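Nuclear import adaptor, Nro1 (Schizosaccharomyces pombe, PDB 3MSV) acts as a nuclear import adaptor and a direct inhibitor of Ofd1, and promotes stability of the hypoxic transcription factor Sre1N, probably by blocking Ofd1-accelerated degradation. Local coordinates at residues S146-A151 / K179-V184; A175-V180 / P204-A209; Y212-A217 / C258-A263. All coordinates share one frame; numbering follows the deposited sequence.

In the fold
The three contacts follow a path through an all-helical repeat fold. Contact 1 pairs helix 144-158 with helix 166-189, contact 2 pairs helix 166-189 with helix 198-217, and contact 3 pairs helix 198-217 with helix 251-267. Along the chain, contact 2 begins on the helix where contact 1 ends, and contact 3 opens only after contact 2 has closed. Contacts 1 and 2 share Lys179 and Val180, their centres about 8 Å apart. Contact 3 is centred about 14 Å from contact 2 and 21 Å from contact 1; it meets contact 2 where Tyr176 packs on Tyr212. Helices 166-189 and 198-217 each serve two contacts, and contact 3 carries the packing into the C-terminal family region.

Contact 1 of 3, residues S146-A151 / K179-V184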
loop_
_atom_site.group_PDB
_atom_site.type_symbol
_atom_site.label_atom_id
_atom_site.label_comp_id
_atom_site.label_asym_id
_atom_site.label_seq_id
_atom_site.Cartn_x
_atom_site.Cartn_y
_atom_site.Cartn_z
ATOM N N SER A 146 -9.007 18.004 -7.337
ATOM C CA SER A 146 -10.011 18.648 -6.525
ATOM C C SER A 146 -10.873 17.652 -5.756
ATOM O O SER A 146 -11.307 17.929 -4.642
ATOM C CB SER A 146 -10.893 19.575 -7.350
ATOM O OG SER A 146 -11.602 20.380 -6.432
ATOM N N TYR A 147 -11.118 16.482 -6.341
ATOM C CA TYR A 147 -11.843 15.444 -5.613
ATOM C C TYR A 147 -11.013 14.829 -4.478
ATOM O O TYR A 147 -11.550 14.480 -3.410
ATOM C CB TYR A 147 -12.418 14.393 -6.562
ATOM C CG TYR A 147 -13.788 14.824 -7.022
ATOM C CD1 TYR A 147 -13.933 15.635 -8.138
ATOM C CD2 TYR A 147 -14.921 14.519 -6.283
ATOM C CE1 TYR A 147 -15.175 16.086 -8.543
ATOM C CE2 TYR A 147 -16.189 14.995 -6.685
ATOM C CZ TYR A 147 -16.296 15.764 -7.824
ATOM O OH TYR A 147 -17.523 16.249 -8.259
ATOM N N ILE A 148 -9.711 14.724 -4.699
ATOM C CA ILE A 148 -8.797 14.292 -3.626
ATOM C C ILE A 148 -8.818 15.309 -2.477
ATOM O O ILE A 148 -8.952 14.939 -1.312
ATOM C CB ILE A 148 -7.360 14.058 -4.168
ATOM C CG1 ILE A 148 -7.362 12.888 -5.154
ATOM C CG2 ILE A 148 -6.370 13.790 -3.031
ATOM C CD1 ILE A 148 -6.055 12.780 -6.007
ATOM N N ASP A 149 -8.724 16.588 -2.810
ATOM C CA ASP A 149 -8.805 17.671 -1.807
ATOM C C ASP A 149 -10.120 17.585 -1.018
ATOM O O ASP A 149 -10.131 17.634 0.216
ATOM C CB ASP A 149 -8.682 19.055 -2.481
ATOM C CG ASP A 149 -7.275 19.322 -3.056
ATOM O OD1 ASP A 149 -6.314 18.744 -2.493
ATOM O OD2 ASP A 149 -7.123 20.125 -4.048
ATOM N N ALA A 150 -11.236 17.468 -1.732
ATOM C CA ALA A 150 -12.534 17.291 -1.071
ATOM C C ALA A 150 -12.563 16.066 -0.163
ATOM O O ALA A 150 -13.062 16.136 0.962
ATOM C CB ALA A 150 -13.662 17.220 -2.104
ATOM N N ALA A 151 -12.016 14.947 -0.628
ATOM C CA ALA A 151 -11.993 13.719 0.180
ATOM C C ALA A 151 -11.222 13.932 1.475
ATOM O O ALA A 151 -11.629 13.458 2.545
ATOM C CB ALA A 151 -11.401 12.552 -0.614
ATOM N N LYS A 179 -3.129 12.219 -2.641
ATOM C CA LYS A 179 -2.628 13.579 -2.804
ATOM C C LYS A 179 -1.112 13.537 -3.110
ATOM O O LYS A 179 -0.633 14.247 -3.996
ATOM C CB LYS A 179 -2.921 14.407 -1.556
ATOM C CG LYS A 179 -2.446 15.829 -1.618
ATOM C CD LYS A 179 -3.271 16.714 -2.572
ATOM C CE LYS A 179 -2.849 18.206 -2.442
ATOM N NZ LYS A 179 -3.502 19.093 -3.484
ATOM N N VAL A 180 -0.385 12.682 -2.393
ATOM C CA VAL A 180 1.051 12.518 -2.619
ATOM C C VAL A 180 1.314 12.162 -4.072
ATOM O O VAL A 180 2.205 12.740 -4.703
ATOM C CB VAL A 180 1.662 11.405 -1.761
ATOM C CG1 VAL A 180 3.010 10.995 -2.334
ATOM C CG2 VAL A 180 1.804 11.852 -0.302
ATOM N N ARG A 181 0.531 11.219 -4.605
ATOM C CA ARG A 181 0.745 10.742 -5.976
ATOM C C ARG A 181 0.517 11.836 -6.963
ATOM O O ARG A 181 1.268 11.995 -7.924
ATOM C CB ARG A 181 -0.159 9.568 -6.326
ATOM C CG ARG A 181 0.086 9.019 -7.751
ATOM C CD ARG A 181 -0.920 7.884 -8.078
ATOM N NE ARG A 181 -2.262 8.300 -7.693
ATOM C CZ ARG A 181 -3.003 9.138 -8.406
ATOM N NH1 ARG A 181 -2.550 9.607 -9.560
ATOM N NH2 ARG A 181 -4.202 9.492 -7.982
ATOM N N VAL A 182 -0.527 12.609 -6.753
ATOM C CA VAL A 182 -0.789 13.703 -7.664
ATOM C C VAL A 182 0.277 14.804 -7.543
ATOM O O VAL A 182 0.645 15.416 -8.536
ATOM C CB VAL A 182 -2.211 14.243 -7.498
ATOM C CG1 VAL A 182 -2.356 15.603 -8.175
ATOM C CG2 VAL A 182 -3.201 13.224 -8.075
ATOM N N LEU A 183 0.789 15.047 -6.338
ATOM C CA LEU A 183 1.770 16.117 -6.167
ATOM C C LEU A 183 3.069 15.743 -6.901
ATOM O O LEU A 183 3.666 16.567 -7.591
ATOM C CB LEU A 183 2.018 16.410 -4.687
ATOM C CG LEU A 183 0.973 17.282 -3.978
ATOM C CD1 LEU A 183 1.181 17.290 -2.478
ATOM C CD2 LEU A 183 0.941 18.698 -4.530
ATOM N N VAL A 184 3.465 14.480 -6.772
ATOM C CA VAL A 184 4.566 13.925 -7.548
ATOM C C VAL A 184 4.392 14.182 -9.048
ATOM O O VAL A 184 5.282 14.718 -9.705
ATOM C CB VAL A 184 4.723 12.433 -7.285
ATOM C CG1 VAL A 184 5.774 11.846 -8.216
ATOM C CG2 VAL A 184 5.122 12.218 -5.841
#
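Helices 144-158 and 166-189 form an antiparallel helical hairpin, one of the units from which helical-repeat proteins are built, and here Ile148 and Asp149 meet Lys179 and Val182. The local axes come within 10.4 Å at 148° between their directions, a spacing that leaves side chains to bridge the gap. Ile148 does so with two branches. Its CG2, anti to the backbone N, lies 3.6 Å from Lys179 N and packs alongside Lys179 CB, so this methyl is pressed on the opposite helix backbone itself. The other branch carries CD1 to Val182 CG2, also at 3.6 Å, and the two side chains meet at a slant. The Arg181 guanidinium passes near the same CD1, while its NH2 is engaged by Glu178 and Glu144.

Beside this apolar contact runs a salt bridge. Lys179 NZ donates to Asp149 OD1 at 3.0 Å, and the oxygen receives it on its syn lone pair, the side of the other carboxylate oxygen. The lysine chain turns at CB-CG (chi2 72°) and is extended beyond, which brings its CD and CE past OD1 before the ammonium arrives. Glu145 OE2 is the stronger polar partner of NZ, so two acidic groups from one helix grip the end of a buried lysine. With an alanine here in place of Asp149, the ammonium would probably lean on Glu145 for its charge balance, and the end of the lysine would be less firmly fixed.

Ile148 also touches Ser128 of helix 114-129. From helix 166-189, Lys179 and Leu183 touch Tyr205 of helix 198-217, and Val180 and Arg181 lean on Ile237 of helix 235-244.

Contact 2 of 3, residues A175-V180 / P204-A209; sequences AYLEKV and PYIEKA
Segments 175-180 and 204-209 run antiparallel at 158°, their axes only 8.5 Å apart, and come closest where the CA atoms of Tyr176 and Ala209 stand 5.5 Å from each other. Two tyrosines contribute the largest shares of the contact. Lys208 CB sits over the centre of the Tyr176 ring in a CH-pi contact, 3.6 Å from the centroid, and Lys208 CD follows the ring outward toward CE2. The phenol oxygen of Tyr176 goes on to Gln156. Tyr205 is used on two sides: Lys179 CG rests over the centre of one face, 3.8 Å from the centroid, while Tyr176 CD2 meets the ring edge in its plane, at 3.9 Å from Tyr205 CD2. The two tyrosine side chains cross nearly perpendicularly.

The other flank is aliphatic. Val180 CG2 touches both Tyr205 CB and Ile206 CD1, the latter at 3.6 Å. Although the CB of Ile206 points away from helix 166-189, its chain folds back at chi2 (-65°) and returns CD1 to the valine. Leu177 CD2 closes over Ala209 CB at 3.7 Å, where the small alanine side chain suits the narrow separation of the backbones. Aromatic faces on one flank and interlocked methyls on the other make this a close-packed antiparallel hairpin of consecutive helices, the building pattern of TPR- and HEAT-like solenoids.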
loop_
_atom_site.group_PDB
_atom_site.type_symbol
_atom_site.label_atom_id
_atom_site.label_comp_id
_atom_site.label_asym_id
_atom_site.label_seq_id
_atom_site.Cartn_x
_atom_site.Cartn_y
_atom_site.Cartn_z
ATOM N N ALA A 175 -6.691 9.177 1.267
ATOM C CA ALA A 175 -6.769 10.461 0.583
ATOM C C ALA A 175 -5.438 11.200 0.656
ATOM O O ALA A 175 -5.028 11.825 -0.325
ATOM C CB ALA A 175 -7.869 11.314 1.182
ATOM N N TYR A 176 -4.756 11.146 1.808
ATOM C CA TYR A 176 -3.455 11.803 1.893
ATOM C C TYR A 176 -2.498 11.153 0.901
ATOM O O TYR A 176 -1.684 11.818 0.271
ATOM C CB TYR A 176 -2.883 11.762 3.313
ATOM C CG TYR A 176 -3.569 12.717 4.301
ATOM C CD1 TYR A 176 -3.926 12.286 5.565
ATOM C CD2 TYR A 176 -3.853 14.048 3.962
ATOM C CE1 TYR A 176 -4.536 13.126 6.464
ATOM C CE2 TYR A 176 -4.461 14.926 4.892
ATOM C CZ TYR A 176 -4.807 14.441 6.130
ATOM O OH TYR A 176 -5.420 15.235 7.074
ATOM N N LEU A 177 -2.614 9.845 0.729
ATOM C CA LEU A 177 -1.675 9.154 -0.138
ATOM C C LEU A 177 -1.949 9.439 -1.611
ATOM O O LEU A 177 -0.998 9.587 -2.391
ATOM C CB LEU A 177 -1.615 7.659 0.168
ATOM C CG LEU A 177 -0.890 7.357 1.490
ATOM C CD1 LEU A 177 -1.022 5.882 1.824
ATOM C CD2 LEU A 177 0.595 7.779 1.454
ATOM N N GLU A 178 -3.222 9.548 -1.997
ATOM C CA GLU A 178 -3.521 9.940 -3.383
ATOM C C GLU A 178 -3.058 11.371 -3.651
ATOM O O GLU A 178 -2.653 11.718 -4.765
ATOM C CB GLU A 178 -5.011 9.812 -3.709
ATOM C CG GLU A 178 -5.557 8.406 -3.643
ATOM C CD GLU A 178 -4.936 7.448 -4.660
ATOM O OE1 GLU A 178 -4.398 7.893 -5.716
ATOM O OE2 GLU A 178 -4.994 6.224 -4.394
ATOM N N LYS A 179 -3.129 12.219 -2.641
ATOM C CA LYS A 179 -2.628 13.579 -2.804
ATOM C C LYS A 179 -1.112 13.537 -3.110
ATOM O O LYS A 179 -0.633 14.247 -3.996
ATOM C CB LYS A 179 -2.921 14.407 -1.556
ATOM C CG LYS A 179 -2.446 15.829 -1.618
ATOM C CD LYS A 179 -3.271 16.714 -2.572
ATOM C CE LYS A 179 -2.849 18.206 -2.442
ATOM N NZ LYS A 179 -3.502 19.093 -3.484
ATOM N N VAL A 180 -0.385 12.682 -2.393
ATOM C CA VAL A 180 1.051 12.518 -2.619
ATOM C C VAL A 180 1.314 12.162 -4.072
ATOM O O VAL A 180 2.205 12.740 -4.703
ATOM C CB VAL A 180 1.662 11.405 -1.761
ATOM C CG1 VAL A 180 3.010 10.995 -2.334
ATOM C CG2 VAL A 180 1.804 11.852 -0.302
ATOM N N PRO A 204 4.837 16.581 4.027
ATOM C CA PRO A 204 3.733 16.880 4.946
ATOM C C PRO A 204 2.518 15.934 4.783
ATOM O O PRO A 204 1.806 15.670 5.757
ATOM C CB PRO A 204 3.360 18.337 4.594
ATOM C CG PRO A 204 4.649 18.917 3.987
ATOM C CD PRO A 204 5.204 17.748 3.197
ATOM N N TYR A 205 2.275 15.436 3.574
ATOM C CA TYR A 205 1.123 14.534 3.372
ATOM C C TYR A 205 1.518 13.092 3.694
ATOM O O TYR A 205 0.704 12.309 4.181
ATOM C CB TYR A 205 0.596 14.644 1.947
ATOM C CG TYR A 205 -0.016 15.996 1.656
ATOM C CD1 TYR A 205 0.719 16.992 1.019
ATOM C CD2 TYR A 205 -1.313 16.286 2.038
ATOM C CE1 TYR A 205 0.153 18.246 0.745
ATOM C CE2 TYR A 205 -1.882 17.522 1.784
ATOM C CZ TYR A 205 -1.153 18.489 1.133
ATOM O OH TYR A 205 -1.721 19.711 0.891
ATOM N N ILE A 206 2.780 12.756 3.437
ATOM C CA ILE A 206 3.336 11.483 3.885
ATOM C C ILE A 206 3.240 11.374 5.393
ATOM O O ILE A 206 2.822 10.354 5.933
ATOM C CB ILE A 206 4.816 11.341 3.496
ATOM C CG1 ILE A 206 4.938 11.217 1.983
ATOM C CG2 ILE A 206 5.412 10.141 4.204
ATOM C CD1 ILE A 206 4.314 9.950 1.410
ATOM N N GLU A 207 3.609 12.444 6.078
ATOM C CA GLU A 207 3.523 12.476 7.535
ATOM C C GLU A 207 2.072 12.344 8.038
ATOM O O GLU A 207 1.808 11.691 9.051
ATOM C CB GLU A 207 4.175 13.759 8.070
ATOM C CG GLU A 207 4.194 13.869 9.599
ATOM C CD GLU A 207 4.866 15.152 10.110
ATOM O OE1 GLU A 207 5.046 16.097 9.317
ATOM O OE2 GLU A 207 5.229 15.218 11.308
ATOM N N LYS A 208 1.132 12.982 7.356
ATOM C CA LYS A 208 -0.251 12.897 7.780
ATOM C C LYS A 208 -0.784 11.479 7.524
ATOM O O LYS A 208 -1.519 10.935 8.332
ATOM C CB LYS A 208 -1.119 13.963 7.074
ATOM C CG LYS A 208 -1.058 15.385 7.716
ATOM C CD LYS A 208 -1.288 16.410 6.620
ATOM C CE LYS A 208 -2.018 17.664 7.080
ATOM N NZ LYS A 208 -1.563 18.123 8.413
ATOM N N ALA A 209 -0.413 10.884 6.403
ATOM C CA ALA A 209 -0.848 9.543 6.120
ATOM C C ALA A 209 -0.349 8.605 7.199
ATOM O O ALA A 209 -1.105 7.779 7.692
ATOM C CB ALA A 209 -0.358 9.091 4.771
#

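Contact 3 of 3, residues Y212-A217 / C258-A263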
loop_
_atom_site.group_PDB
_atom_site.type_symbol
_atom_site.label_atom_id
_atom_site.label_comp_id
_atom_site.label_asym_id
_atom_site.label_seq_id
_atom_site.Cartn_x
_atom_site.Cartn_y
_atom_site.Cartn_z
ATOM N N TYR A 212 -2.165 8.523 10.561
ATOM C CA TYR A 212 -3.424 7.774 10.663
ATOM C C TYR A 212 -3.264 6.273 10.399
ATOM O O TYR A 212 -4.030 5.475 10.913
ATOM C CB TYR A 212 -4.513 8.419 9.784
ATOM C CG TYR A 212 -4.842 9.803 10.284
ATOM C CD1 TYR A 212 -4.336 10.935 9.656
ATOM C CD2 TYR A 212 -5.613 9.973 11.417
ATOM C CE1 TYR A 212 -4.605 12.211 10.139
ATOM C CE2 TYR A 212 -5.899 11.247 11.917
ATOM C CZ TYR A 212 -5.385 12.358 11.277
ATOM O OH TYR A 212 -5.657 13.612 11.766
ATOM N N LEU A 213 -2.238 5.881 9.645
ATOM C CA LEU A 213 -2.009 4.451 9.415
ATOM C C LEU A 213 -1.498 3.739 10.659
ATOM O O LEU A 213 -1.887 2.607 10.953
ATOM C CB LEU A 213 -1.030 4.239 8.258
ATOM C CG LEU A 213 -1.530 4.630 6.875
ATOM C CD1 LEU A 213 -0.385 4.574 5.844
ATOM C CD2 LEU A 213 -2.726 3.766 6.461
ATOM N N ARG A 214 -0.628 4.409 11.401
ATOM C CA ARG A 214 0.056 3.800 12.537
ATOM C C ARG A 214 -0.916 3.222 13.541
ATOM O O ARG A 214 -0.787 2.065 13.922
ATOM C CB ARG A 214 0.996 4.825 13.197
ATOM C CG ARG A 214 1.847 4.281 14.313
ATOM C CD ARG A 214 2.680 5.405 14.942
ATOM N NE ARG A 214 3.623 6.023 14.017
ATOM C CZ ARG A 214 4.802 5.500 13.703
ATOM N NH1 ARG A 214 5.173 4.339 14.220
ATOM N NH2 ARG A 214 5.613 6.129 12.869
ATOM N N PRO A 215 -1.906 4.015 13.982
ATOM C CA PRO A 215 -2.912 3.444 14.878
ATOM C C PRO A 215 -3.682 2.255 14.275
ATOM O O PRO A 215 -3.960 1.285 14.984
ATOM C CB PRO A 215 -3.871 4.619 15.164
ATOM C CG PRO A 215 -3.436 5.737 14.285
ATOM C CD PRO A 215 -2.008 5.479 13.887
ATOM N N LEU A 216 -4.029 2.321 12.989
ATOM C CA LEU A 216 -4.776 1.218 12.359
ATOM C C LEU A 216 -3.941 -0.052 12.387
ATOM O O LEU A 216 -4.474 -1.143 12.470
ATOM C CB LEU A 216 -5.129 1.532 10.902
ATOM C CG LEU A 216 -6.037 2.721 10.626
ATOM C CD1 LEU A 216 -6.254 2.868 9.112
ATOM C CD2 LEU A 216 -7.381 2.556 11.383
ATOM N N ALA A 217 -2.625 0.107 12.296
ATOM C CA ALA A 217 -1.726 -1.035 12.266
ATOM C C ALA A 217 -1.577 -1.698 13.647
ATOM O O ALA A 217 -1.090 -2.814 13.740
ATOM C CB ALA A 217 -0.395 -0.625 11.747
ATOM N N CYS A 258 7.787 0.695 7.121
ATOM C CA CYS A 258 7.520 -0.518 6.369
ATOM C C CYS A 258 6.779 -1.577 7.163
ATOM O O CYS A 258 5.968 -2.308 6.593
ATOM C CB CYS A 258 8.781 -1.089 5.747
ATOM S SG CYS A 258 9.487 0.132 4.649
ATOM N N SER A 259 7.040 -1.670 8.464
ATOM C CA SER A 259 6.324 -2.668 9.244
ATOM C C SER A 259 4.873 -2.237 9.484
ATOM O O SER A 259 3.985 -3.076 9.576
ATOM C CB SER A 259 7.040 -3.002 10.546
ATOM O OG SER A 259 7.068 -1.879 11.379
ATOM N N ILE A 260 4.618 -0.933 9.558
ATOM C CA ILE A 260 3.232 -0.451 9.506
ATOM C C ILE A 260 2.477 -0.942 8.252
ATOM O O ILE A 260 1.365 -1.482 8.342
ATOM C CB ILE A 260 3.181 1.095 9.583
ATOM C CG1 ILE A 260 3.552 1.543 10.994
ATOM C CG2 ILE A 260 1.794 1.638 9.197
ATOM C CD1 ILE A 260 3.975 2.965 11.054
ATOM N N ILE A 261 3.095 -0.753 7.093
ATOM C CA ILE A 261 2.503 -1.114 5.816
ATOM C C ILE A 261 2.224 -2.618 5.770
ATOM O O ILE A 261 1.105 -3.062 5.483
ATOM C CB ILE A 261 3.447 -0.697 4.684
ATOM C CG1 ILE A 261 3.510 0.840 4.608
ATOM C CG2 ILE A 261 3.055 -1.337 3.353
ATOM C CD1 ILE A 261 4.501 1.366 3.573
ATOM N N THR A 262 3.245 -3.400 6.099
ATOM C CA THR A 262 3.140 -4.849 6.156
ATOM C C THR A 262 2.063 -5.263 7.125
ATOM O O THR A 262 1.240 -6.137 6.841
ATOM C CB THR A 262 4.465 -5.445 6.651
ATOM O OG1 THR A 262 5.439 -5.271 5.630
ATOM C CG2 THR A 262 4.316 -6.906 6.939
ATOM N N ALA A 263 2.075 -4.642 8.292
ATOM C CA ALA A 263 1.091 -5.002 9.294
ATOM C C ALA A 263 -0.340 -4.778 8.784
ATOM O O ALA A 263 -1.231 -5.582 9.044
ATOM C CB ALA A 263 1.355 -4.248 10.575
#
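Ala217, whose CB packs on Ile260, has a backbone N drawn to two carbonyls of its own helix: Leu213 O at 2.9 Å and, weakly, Arg214 O at 3.1 Å. Its helix, 198-217, crosses helix 251-267 at 54°, with local axes 9.0 Å apart. This is an oblique crossing within the helical-repeat fold, different from the antiparallel hairpins formed by consecutive helices, and it brings together the Nro1 and C-terminal family regions of the chain.

Ile260 is the wedge between the two helices, and its branches part company. CD1 comes over one face of the Arg214 guanidinium, 3.6 Å above the plane and displaced toward the rim, with NH1 the nearest atom at 3.7 Å. The same methyl also lies beside CB and CG of that arginine, whose chain stays extended through chi1 and chi2 and then turns at chi3 (-62°), folding the guanidinium over it. A salt bridge from Arg214 NH2 to Asp256 OD2, one turn before Ile260, ties the cation to the same helix whose isoleucine covers its face, so charge and apolar contact position the flat group together. Helix 14-32 contributes further cover, Leu21 and Ala28 among it.

The second branch of Ile260, CG2, is anti to the backbone N and lodges between Leu213 CB, at 4.0 Å, and Ala217 CB. Leu213 reaches on to Leu235 and Leu238 of helix 235-244, which continues the apolar core. Small side chains let the backbones approach at the end of the contact: Ala217 CB faces Ile260 O at 3.9 Å and Ala263 CB at 4.2 Å.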